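Local coordinates for septation protein imp2 (Schizosaccharomyces pombe, PDB 5C1F) that binds membrane phospholipids through its F-BAR domain, tethers cytoskeletal proteins to the membrane, is required for normal septation and takes part in disassembly of the medial ring, at the interface of chains A and B. Residues are numbered along the deposited sequence; one frame, centred on the assembly and turned at random. Chains: chain A/B, Septation protein imp2.

Contact 1: the interface of chains A and B. Residues chain A 278-280; chain B 140, 143-144, 186, 190.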
ATOM      1  N   LYS A 278     -22.337  51.400 -39.338  1.00 53.06           N
ATOM      2  CA  LYS A 278     -23.020  52.680 -39.449  1.00 55.24           C
ATOM      3  C   LYS A 278     -23.620  52.885 -40.836  1.00 56.66           C
ATOM      4  O   LYS A 278     -23.370  52.106 -41.756  1.00 58.48           O
ATOM      5  CB  LYS A 278     -22.052  53.815 -39.115  1.00 59.59           C
ATOM      6  CG  LYS A 278     -20.756  53.766 -39.908  1.00 68.59           C
ATOM      7  CD  LYS A 278     -19.668  54.595 -39.246  1.00 73.11           C
ATOM      8  CE  LYS A 278     -18.408  54.641 -40.097  1.00 76.57           C
ATOM      9  NZ  LYS A 278     -18.634  55.370 -41.378  1.00 79.48           N
ATOM     10  N   PHE A 279     -24.419  53.938 -40.974  1.00 55.69           N
ATOM     11  CA  PHE A 279     -25.059  54.272 -42.241  1.00 57.29           C
ATOM     12  C   PHE A 279     -24.064  54.912 -43.203  1.00 62.15           C
ATOM     13  O   PHE A 279     -23.350  55.846 -42.838  1.00 62.76           O
ATOM     14  CB  PHE A 279     -26.244  55.209 -42.000  1.00 58.27           C
ATOM     15  CG  PHE A 279     -26.974  55.606 -43.253  1.00 60.49           C
ATOM     16  CD1 PHE A 279     -27.962  54.794 -43.783  1.00 62.38           C
ATOM     17  CD2 PHE A 279     -26.685  56.802 -43.889  1.00 61.55           C
ATOM     18  CE1 PHE A 279     -28.641  55.162 -44.930  1.00 63.72           C
ATOM     19  CE2 PHE A 279     -27.359  57.173 -45.037  1.00 64.14           C
ATOM     20  CZ  PHE A 279     -28.338  56.352 -45.558  1.00 65.96           C
ATOM     21  N   TYR A 280     -24.020  54.407 -44.433  1.00 62.83           N
ATOM     22  CA  TYR A 280     -23.121  54.948 -45.446  1.00 62.89           C
ATOM     23  C   TYR A 280     -23.894  55.644 -46.560  1.00 63.89           C
ATOM     24  O   TYR A 280     -24.395  54.998 -47.483  1.00 66.52           O
ATOM     25  CB  TYR A 280     -22.237  53.843 -46.026  1.00 62.75           C
ATOM     26  CG  TYR A 280     -21.149  53.385 -45.084  1.00 62.83           C
ATOM     27  CD1 TYR A 280     -19.941  54.065 -45.008  1.00 63.91           C
ATOM     28  CD2 TYR A 280     -21.328  52.277 -44.267  1.00 65.57           C
ATOM     29  CE1 TYR A 280     -18.940  53.654 -44.149  1.00 66.93           C
ATOM     30  CE2 TYR A 280     -20.333  51.856 -43.402  1.00 68.02           C
ATOM     31  CZ  TYR A 280     -19.141  52.548 -43.347  1.00 70.41           C
ATOM     32  OH  TYR A 280     -18.146  52.135 -42.489  1.00 71.29           O
TER
ATOM     33  N   GLN B 140     -28.224  47.204 -46.999  1.00 55.31           N
ATOM     34  CA  GLN B 140     -27.088  48.004 -47.436  1.00 58.18           C
ATOM     35  C   GLN B 140     -26.763  47.735 -48.901  1.00 64.92           C
ATOM     36  O   GLN B 140     -26.422  48.652 -49.650  1.00 68.17           O
ATOM     37  CB  GLN B 140     -25.867  47.718 -46.561  1.00 58.08           C
ATOM     38  CG  GLN B 140     -24.628  48.517 -46.927  1.00 61.44           C
ATOM     39  CD  GLN B 140     -23.494  48.312 -45.940  1.00 64.87           C
ATOM     40  OE1 GLN B 140     -22.546  49.096 -45.893  1.00 66.39           O
ATOM     41  NE2 GLN B 140     -23.587  47.254 -45.143  1.00 65.48           N
ATOM     42  N   TYR B 143     -29.531  49.261 -51.261  1.00 68.01           N
ATOM     43  CA  TYR B 143     -29.421  50.711 -51.375  1.00 64.95           C
ATOM     44  C   TYR B 143     -28.334  51.135 -52.362  1.00 66.25           C
ATOM     45  O   TYR B 143     -28.568  51.982 -53.222  1.00 64.01           O
ATOM     46  CB  TYR B 143     -29.150  51.329 -50.003  1.00 64.11           C
ATOM     47  CG  TYR B 143     -28.765  52.792 -50.040  1.00 61.87           C
ATOM     48  CD1 TYR B 143     -29.694  53.770 -50.374  1.00 61.90           C
ATOM     49  CD2 TYR B 143     -27.473  53.196 -49.727  1.00 62.54           C
ATOM     50  CE1 TYR B 143     -29.343  55.109 -50.406  1.00 62.62           C
ATOM     51  CE2 TYR B 143     -27.113  54.531 -49.754  1.00 64.41           C
ATOM     52  CZ  TYR B 143     -28.051  55.483 -50.093  1.00 65.91           C
ATOM     53  OH  TYR B 143     -27.694  56.814 -50.120  1.00 67.90           O
ATOM     54  N   HIS B 144     -27.148  50.546 -52.242  1.00 70.67           N
ATOM     55  CA  HIS B 144     -26.030  50.933 -53.099  1.00 75.31           C
ATOM     56  C   HIS B 144     -26.157  50.373 -54.512  1.00 74.38           C
ATOM     57  O   HIS B 144     -25.611  50.938 -55.459  1.00 74.21           O
ATOM     58  CB  HIS B 144     -24.700  50.504 -52.475  1.00 79.19           C
ATOM     59  CG  HIS B 144     -24.091  51.546 -51.588  1.00 80.57           C
ATOM     60  ND1 HIS B 144     -23.352  52.601 -52.079  1.00 81.80           N
ATOM     61  CD2 HIS B 144     -24.110  51.693 -50.243  1.00 78.58           C
ATOM     62  CE1 HIS B 144     -22.942  53.354 -51.074  1.00 80.88           C
ATOM     63  NE2 HIS B 144     -23.389  52.825 -49.949  1.00 79.38           N
ATOM     64  N   TYR B 186     -32.563  51.010 -45.123  1.00 56.32           N
ATOM     65  CA  TYR B 186     -31.157  50.917 -44.754  1.00 55.11           C
ATOM     66  C   TYR B 186     -30.942  51.548 -43.378  1.00 57.35           C
ATOM     67  O   TYR B 186     -30.330  50.939 -42.502  1.00 52.77           O
ATOM     68  CB  TYR B 186     -30.287  51.600 -45.820  1.00 53.27           C
ATOM     69  CG  TYR B 186     -28.780  51.490 -45.639  1.00 55.10           C
ATOM     70  CD1 TYR B 186     -28.216  50.630 -44.702  1.00 50.13           C
ATOM     71  CD2 TYR B 186     -27.923  52.260 -46.418  1.00 55.82           C
ATOM     72  CE1 TYR B 186     -26.844  50.546 -44.545  1.00 50.21           C
ATOM     73  CE2 TYR B 186     -26.554  52.182 -46.268  1.00 57.18           C
ATOM     74  CZ  TYR B 186     -26.019  51.326 -45.333  1.00 54.45           C
ATOM     75  OH  TYR B 186     -24.652  51.251 -45.189  1.00 54.63           O
ATOM     76  N   VAL B 190     -29.904  49.931 -39.752  1.00 51.93           N
ATOM     77  CA  VAL B 190     -28.813  50.458 -38.937  1.00 44.50           C
ATOM     78  C   VAL B 190     -29.280  50.694 -37.503  1.00 43.13           C
ATOM     79  O   VAL B 190     -28.576  50.367 -36.547  1.00 47.30           O
ATOM     80  CB  VAL B 190     -28.251  51.773 -39.521  1.00 43.83           C
ATOM     81  CG1 VAL B 190     -27.263  52.410 -38.558  1.00 43.12           C
ATOM     82  CG2 VAL B 190     -27.596  51.522 -40.873  1.00 49.94           C
TER
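The phenol ring of B:Tyr186 is covered on both faces: the CD1/CE1 edge of A:Phe279 from the partner chain stands over one, CD1 3.6 Å above the plane and toward the rim, while CA of B:Gln140 from its own chain sits off-centre against the other. At the edge of the A:Tyr280 ring, in its plane, comes the hydroxyl OH of B:Tyr186. This is a piece of an F-BAR dimer, where an extended stretch of chain A, residues 278-280, runs over two long helices of chain B, 69-155 and 162-253. A:Phe279 does the apolar work with one edge of its ring, CE1 standing 3.3 Å from CD2 of B:Tyr186. With CG of B:Tyr186 anti to the backbone N (chi1 -175°), that phenol reaches away from its helix to the chain A segment. CG2 of B:Val190, one turn further along helix 162-253, meets the A:Phe279 backbone at CA, 4.0 Å away. Two weak hydrogen bonds cross here: the backbone N of A:Tyr280 donates to OH of B:Tyr186 at 3.3 Å, and NE2 of the B:His144 imidazole to the carbonyl O of A:Tyr280 at 3.4 Å. CE2 of B:Tyr143 touches this same carbonyl O at 3.6 Å and also lies over one face of the B:His144 ring. The side-chain amide of B:Gln140 is turned nearly parallel to the A:Tyr280 ring, 7° between planes, with OE1 3.8 Å from CD2.

Contact 2: the interface of chains A and B. Residues chain A 37, 40; chain B 58-59, 61, 63, 78-79.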
ATOM      1  N   LEU A  37       6.085 -17.687  10.369  1.00 30.40           N
ATOM      2  CA  LEU A  37       6.311 -16.250  10.364  1.00 22.27           C
ATOM      3  C   LEU A  37       6.989 -15.800   9.073  1.00 32.46           C
ATOM      4  O   LEU A  37       6.683 -14.727   8.549  1.00 29.97           O
ATOM      5  CB  LEU A  37       7.137 -15.841  11.582  1.00 21.93           C
ATOM      6  CG  LEU A  37       6.346 -15.851  12.895  1.00 34.80           C
ATOM      7  CD1 LEU A  37       7.269 -15.780  14.103  1.00 30.70           C
ATOM      8  CD2 LEU A  37       5.338 -14.706  12.918  1.00 27.98           C
ATOM      9  N   PHE A  40       4.305 -15.627   6.536  1.00 28.21           N
ATOM     10  CA  PHE A  40       3.458 -14.473   6.815  1.00 27.45           C
ATOM     11  C   PHE A  40       4.081 -13.192   6.267  1.00 29.21           C
ATOM     12  O   PHE A  40       3.436 -12.437   5.535  1.00 27.96           O
ATOM     13  CB  PHE A  40       3.215 -14.346   8.322  1.00 24.63           C
ATOM     14  CG  PHE A  40       2.380 -13.156   8.708  1.00 28.52           C
ATOM     15  CD1 PHE A  40       0.996 -13.235   8.709  1.00 29.38           C
ATOM     16  CD2 PHE A  40       2.977 -11.962   9.082  1.00 29.98           C
ATOM     17  CE1 PHE A  40       0.223 -12.139   9.066  1.00 31.76           C
ATOM     18  CE2 PHE A  40       2.211 -10.866   9.441  1.00 31.63           C
ATOM     19  CZ  PHE A  40       0.832 -10.954   9.433  1.00 29.09           C
TER
ATOM     20  N   LEU B  58      -4.381 -11.625   4.606  1.00 27.59           N
ATOM     21  CA  LEU B  58      -3.141 -12.031   5.260  1.00 30.77           C
ATOM     22  C   LEU B  58      -3.309 -12.193   6.770  1.00 32.88           C
ATOM     23  O   LEU B  58      -2.816 -13.154   7.356  1.00 31.80           O
ATOM     24  CB  LEU B  58      -2.030 -11.017   4.971  1.00 31.31           C
ATOM     25  CG  LEU B  58      -0.726 -11.232   5.740  1.00 32.62           C
ATOM     26  CD1 LEU B  58      -0.122 -12.595   5.425  1.00 33.04           C
ATOM     27  CD2 LEU B  58       0.265 -10.122   5.441  1.00 34.73           C
ATOM     28  N   SER B  59      -4.017 -11.254   7.391  1.00 34.78           N
ATOM     29  CA  SER B  59      -4.174 -11.247   8.845  1.00 38.23           C
ATOM     30  C   SER B  59      -5.133 -12.337   9.313  1.00 37.17           C
ATOM     31  O   SER B  59      -5.326 -12.538  10.514  1.00 41.31           O
ATOM     32  CB  SER B  59      -4.663  -9.881   9.321  1.00 42.84           C
ATOM     33  OG  SER B  59      -5.942  -9.582   8.793  1.00 49.72           O
ATOM     34  N   THR B  61      -4.534 -15.351   8.671  1.00 41.60           N
ATOM     35  CA  THR B  61      -3.636 -16.492   8.844  1.00 40.39           C
ATOM     36  C   THR B  61      -3.767 -17.055  10.259  1.00 36.66           C
ATOM     37  O   THR B  61      -3.932 -16.305  11.222  1.00 30.31           O
ATOM     38  CB  THR B  61      -2.155 -16.096   8.584  1.00 48.62           C
ATOM     39  OG1 THR B  61      -2.017 -15.616   7.243  1.00 48.42           O
ATOM     40  CG2 THR B  61      -1.217 -17.279   8.794  1.00 46.55           C
ATOM     41  N   PHE B  63      -1.754 -19.165  13.099  1.00 44.71           N
ATOM     42  CA  PHE B  63      -0.464 -19.689  13.535  1.00 46.03           C
ATOM     43  C   PHE B  63      -0.654 -20.878  14.477  1.00 53.47           C
ATOM     44  O   PHE B  63      -1.704 -21.020  15.105  1.00 54.74           O
ATOM     45  CB  PHE B  63       0.359 -18.592  14.218  1.00 36.19           C
ATOM     46  CG  PHE B  63       0.788 -17.484  13.291  1.00 36.24           C
ATOM     47  CD1 PHE B  63       1.341 -17.769  12.051  1.00 33.73           C
ATOM     48  CD2 PHE B  63       0.637 -16.156  13.660  1.00 34.40           C
ATOM     49  CE1 PHE B  63       1.738 -16.749  11.199  1.00 31.25           C
ATOM     50  CE2 PHE B  63       1.031 -15.133  12.811  1.00 33.25           C
ATOM     51  CZ  PHE B  63       1.581 -15.430  11.580  1.00 28.63           C
ATOM     52  N   MET B  78       0.705  -8.536  17.080  1.00 27.22           N
ATOM     53  CA  MET B  78       1.268  -8.115  15.805  1.00 25.74           C
ATOM     54  C   MET B  78       0.272  -8.356  14.673  1.00 27.89           C
ATOM     55  O   MET B  78      -0.021  -7.453  13.888  1.00 28.14           O
ATOM     56  CB  MET B  78       2.583  -8.855  15.541  1.00 24.91           C
ATOM     57  CG  MET B  78       3.324  -8.436  14.279  1.00 21.81           C
ATOM     58  SD  MET B  78       2.792  -9.323  12.802  1.00 33.06           S
ATOM     59  CE  MET B  78       2.993 -11.016  13.343  1.00 23.28           C
ATOM     60  N   LYS B  79      -0.256  -9.574  14.605  1.00 25.89           N
ATOM     61  CA  LYS B  79      -1.191  -9.943  13.548  1.00 26.50           C
ATOM     62  C   LYS B  79      -2.516  -9.198  13.679  1.00 27.88           C
ATOM     63  O   LYS B  79      -3.139  -8.851  12.677  1.00 28.19           O
ATOM     64  CB  LYS B  79      -1.435 -11.456  13.548  1.00 33.29           C
ATOM     65  CG  LYS B  79      -2.260 -11.956  12.365  1.00 37.43           C
ATOM     66  CD  LYS B  79      -2.228 -13.473  12.260  1.00 44.31           C
ATOM     67  CE  LYS B  79      -2.945 -14.135  13.429  1.00 44.17           C
ATOM     68  NZ  LYS B  79      -4.421 -13.943  13.369  1.00 43.54           N
TER
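A:Phe40, from helix 18-59 of chain A, pushes its ring into a pocket of chain B built by the end of helix 18-58, the loop after it and the start of helix 69-155. It is a hydrophobic plug in the F-BAR dimer. In the tight part B:Leu58 crosses A:Phe40 at about a right angle, its CD1 3.5 Å from CD1 of the phenylalanine, while its CD2 lies over one face near the rim. B:Phe63 brings its CZ edge to A:Phe40, CB of which lies in the B:Phe63 plane, in an edge-to-face arrangement with the planes 66° apart; CZ is 3.7 Å from CD1 of A:Phe40. The bent B:Met78 chain comes from the opposite direction and offers SD to CE2 of A:Phe40 at 3.7 Å. CG of A:Phe40 stands anti to the backbone N (chi1 178°), which carries the ring outward from helix 18-59 to these partners. Were A:Phe40 cut back to an alanine, the space between B:Leu58, B:Phe63 and B:Met78 would probably be left unfilled and the B:Phe63 ring freer to turn. Packing is looser where CG of B:Lys79 stays 4.1 Å from CE1 and where A:Leu37 adds a marginal touch of CD2 on CZ of B:Phe63. Behind the pocket the loop is tied to the helix end by the hydroxyl OG1 of B:Thr61, which donates in the carbonyl plane to the backbone O of B:Leu58 at 2.6 Å.

Contact 3: the interface of chains A and B. Residues chain A 10-12; chain B 264, 268-270.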
ATOM      1  N   ASN A  10      19.216 -28.257  34.941  1.00 42.33           N
ATOM      2  CA  ASN A  10      18.677 -28.873  36.147  1.00 47.94           C
ATOM      3  C   ASN A  10      17.245 -29.370  36.009  1.00 47.31           C
ATOM      4  O   ASN A  10      16.701 -29.963  36.940  1.00 47.43           O
ATOM      5  CB  ASN A  10      18.750 -27.886  37.316  1.00 51.88           C
ATOM      6  CG  ASN A  10      20.173 -27.534  37.691  1.00 55.86           C
ATOM      7  OD1 ASN A  10      21.100 -28.300  37.432  1.00 58.51           O
ATOM      8  ND2 ASN A  10      20.353 -26.374  38.311  1.00 54.85           N
ATOM      9  N   TYR A  11      16.629 -29.132  34.857  1.00 45.85           N
ATOM     10  CA  TYR A  11      15.205 -29.407  34.726  1.00 47.25           C
ATOM     11  C   TYR A  11      14.842 -30.211  33.483  1.00 47.43           C
ATOM     12  O   TYR A  11      13.670 -30.285  33.113  1.00 49.72           O
ATOM     13  CB  TYR A  11      14.420 -28.090  34.742  1.00 42.80           C
ATOM     14  CG  TYR A  11      14.347 -27.458  36.117  1.00 44.91           C
ATOM     15  CD1 TYR A  11      15.398 -26.694  36.609  1.00 47.26           C
ATOM     16  CD2 TYR A  11      13.230 -27.631  36.924  1.00 45.32           C
ATOM     17  CE1 TYR A  11      15.339 -26.121  37.866  1.00 49.75           C
ATOM     18  CE2 TYR A  11      13.162 -27.058  38.183  1.00 47.77           C
ATOM     19  CZ  TYR A  11      14.220 -26.304  38.648  1.00 49.08           C
ATOM     20  OH  TYR A  11      14.161 -25.730  39.899  1.00 51.54           O
ATOM     21  N   PHE A  12      15.832 -30.827  32.846  1.00 44.48           N
ATOM     22  CA  PHE A  12      15.544 -31.664  31.689  1.00 43.41           C
ATOM     23  C   PHE A  12      16.259 -33.001  31.758  1.00 46.10           C
ATOM     24  O   PHE A  12      17.034 -33.359  30.873  1.00 48.45           O
ATOM     25  CB  PHE A  12      15.897 -30.929  30.398  1.00 35.74           C
ATOM     26  CG  PHE A  12      14.868 -29.917  29.998  1.00 46.48           C
ATOM     27  CD1 PHE A  12      13.717 -30.310  29.333  1.00 43.06           C
ATOM     28  CD2 PHE A  12      15.032 -28.580  30.313  1.00 45.37           C
ATOM     29  CE1 PHE A  12      12.757 -29.383  28.973  1.00 44.34           C
ATOM     30  CE2 PHE A  12      14.075 -27.648  29.955  1.00 46.41           C
ATOM     31  CZ  PHE A  12      12.936 -28.050  29.284  1.00 44.97           C
TER
ATOM     32  N   ILE B 264      10.466 -23.553  31.003  1.00 43.48           N
ATOM     33  CA  ILE B 264      11.089 -24.582  31.821  1.00 45.72           C
ATOM     34  C   ILE B 264      10.054 -25.223  32.740  1.00 52.55           C
ATOM     35  O   ILE B 264       9.955 -26.446  32.810  1.00 57.93           O
ATOM     36  CB  ILE B 264      12.250 -24.009  32.655  1.00 43.08           C
ATOM     37  CG1 ILE B 264      13.418 -23.628  31.740  1.00 40.20           C
ATOM     38  CG2 ILE B 264      12.710 -25.015  33.700  1.00 46.11           C
ATOM     39  CD1 ILE B 264      14.586 -22.987  32.461  1.00 36.68           C
ATOM     40  N   SER B 268       9.469 -29.043  31.809  1.00 53.31           N
ATOM     41  CA  SER B 268      10.451 -29.792  32.595  1.00 50.77           C
ATOM     42  C   SER B 268      10.141 -31.282  32.630  1.00 47.35           C
ATOM     43  O   SER B 268       9.001 -31.685  32.861  1.00 52.39           O
ATOM     44  CB  SER B 268      10.523 -29.254  34.025  1.00 52.52           C
ATOM     45  OG  SER B 268      11.539 -29.913  34.760  1.00 53.30           O
ATOM     46  N   THR B 269      11.165 -32.096  32.399  1.00 42.56           N
ATOM     47  CA  THR B 269      10.989 -33.540  32.315  1.00 47.16           C
ATOM     48  C   THR B 269      11.568 -34.251  33.531  1.00 52.25           C
ATOM     49  O   THR B 269      11.635 -35.479  33.570  1.00 54.27           O
ATOM     50  CB  THR B 269      11.642 -34.104  31.047  1.00 48.99           C
ATOM     51  OG1 THR B 269      13.048 -33.828  31.073  1.00 44.51           O
ATOM     52  CG2 THR B 269      11.025 -33.472  29.810  1.00 35.90           C
ATOM     53  N   GLY B 270      11.987 -33.473  34.524  1.00 51.57           N
ATOM     54  CA  GLY B 270      12.527 -34.035  35.747  1.00 52.20           C
ATOM     55  C   GLY B 270      13.823 -33.380  36.182  1.00 51.18           C
ATOM     56  O   GLY B 270      14.588 -32.879  35.358  1.00 48.28           O
TER
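With OG of B:Ser268 anti to the backbone N (chi1 -176°), the serine hydroxyl swings onto the carbonyl O of A:Tyr11; CG of A:Tyr11, lying beside its own backbone N (chi1 -73°), sets the phenol ring so that this same hydroxyl falls in its plane, at the edge. Two donors from chain B grip one carbonyl. OG of B:Ser268 gives the shorter bond, 2.7 Å to O of A:Tyr11, and the backbone N of B:Thr269 donates to that O at 3.2 Å from a position tilted 26° off the carbonyl plane. One residue further along each chain, A:Phe12 and B:Gly270 form a parallel beta bridge. Beside the bonds, CG2 of B:Ile264, from helix 256-267, packs across A:Tyr11 at about a right angle, 3.7 Å from its CB. A:Phe12 turns one face toward B:Ser268, whose CA sits above the rim, and the hydroxyl OG1 of B:Thr269 rests 3.4 Å from CA of A:Phe12. In this F-BAR dimer, then, the N-terminal segment of one subunit is fastened to the end of helix 256-267 and the loop that follows it in the other, a tie that is likely to steady the paired subunits.

Contact 2 and contact 3 lie about 32 Å apart, measured between the centres of their C-alpha atoms, while contact 1 is about 90 Å from contact 2 and about 121 Å from contact 3. Contacts 1 and 2 share helix 69-155 of chain B, which brings B:Gln140 to contact 1 and B:Met78 to contact 2. Chain A contributes its C-terminal extension to contact 1, helix 18-59 to contact 2 and its N-terminal segment to contact 3. Since the two-fold repeats each contact with the chains exchanged, the subunits are joined both through their helical core and by segments from either end, over much of the dimer's length.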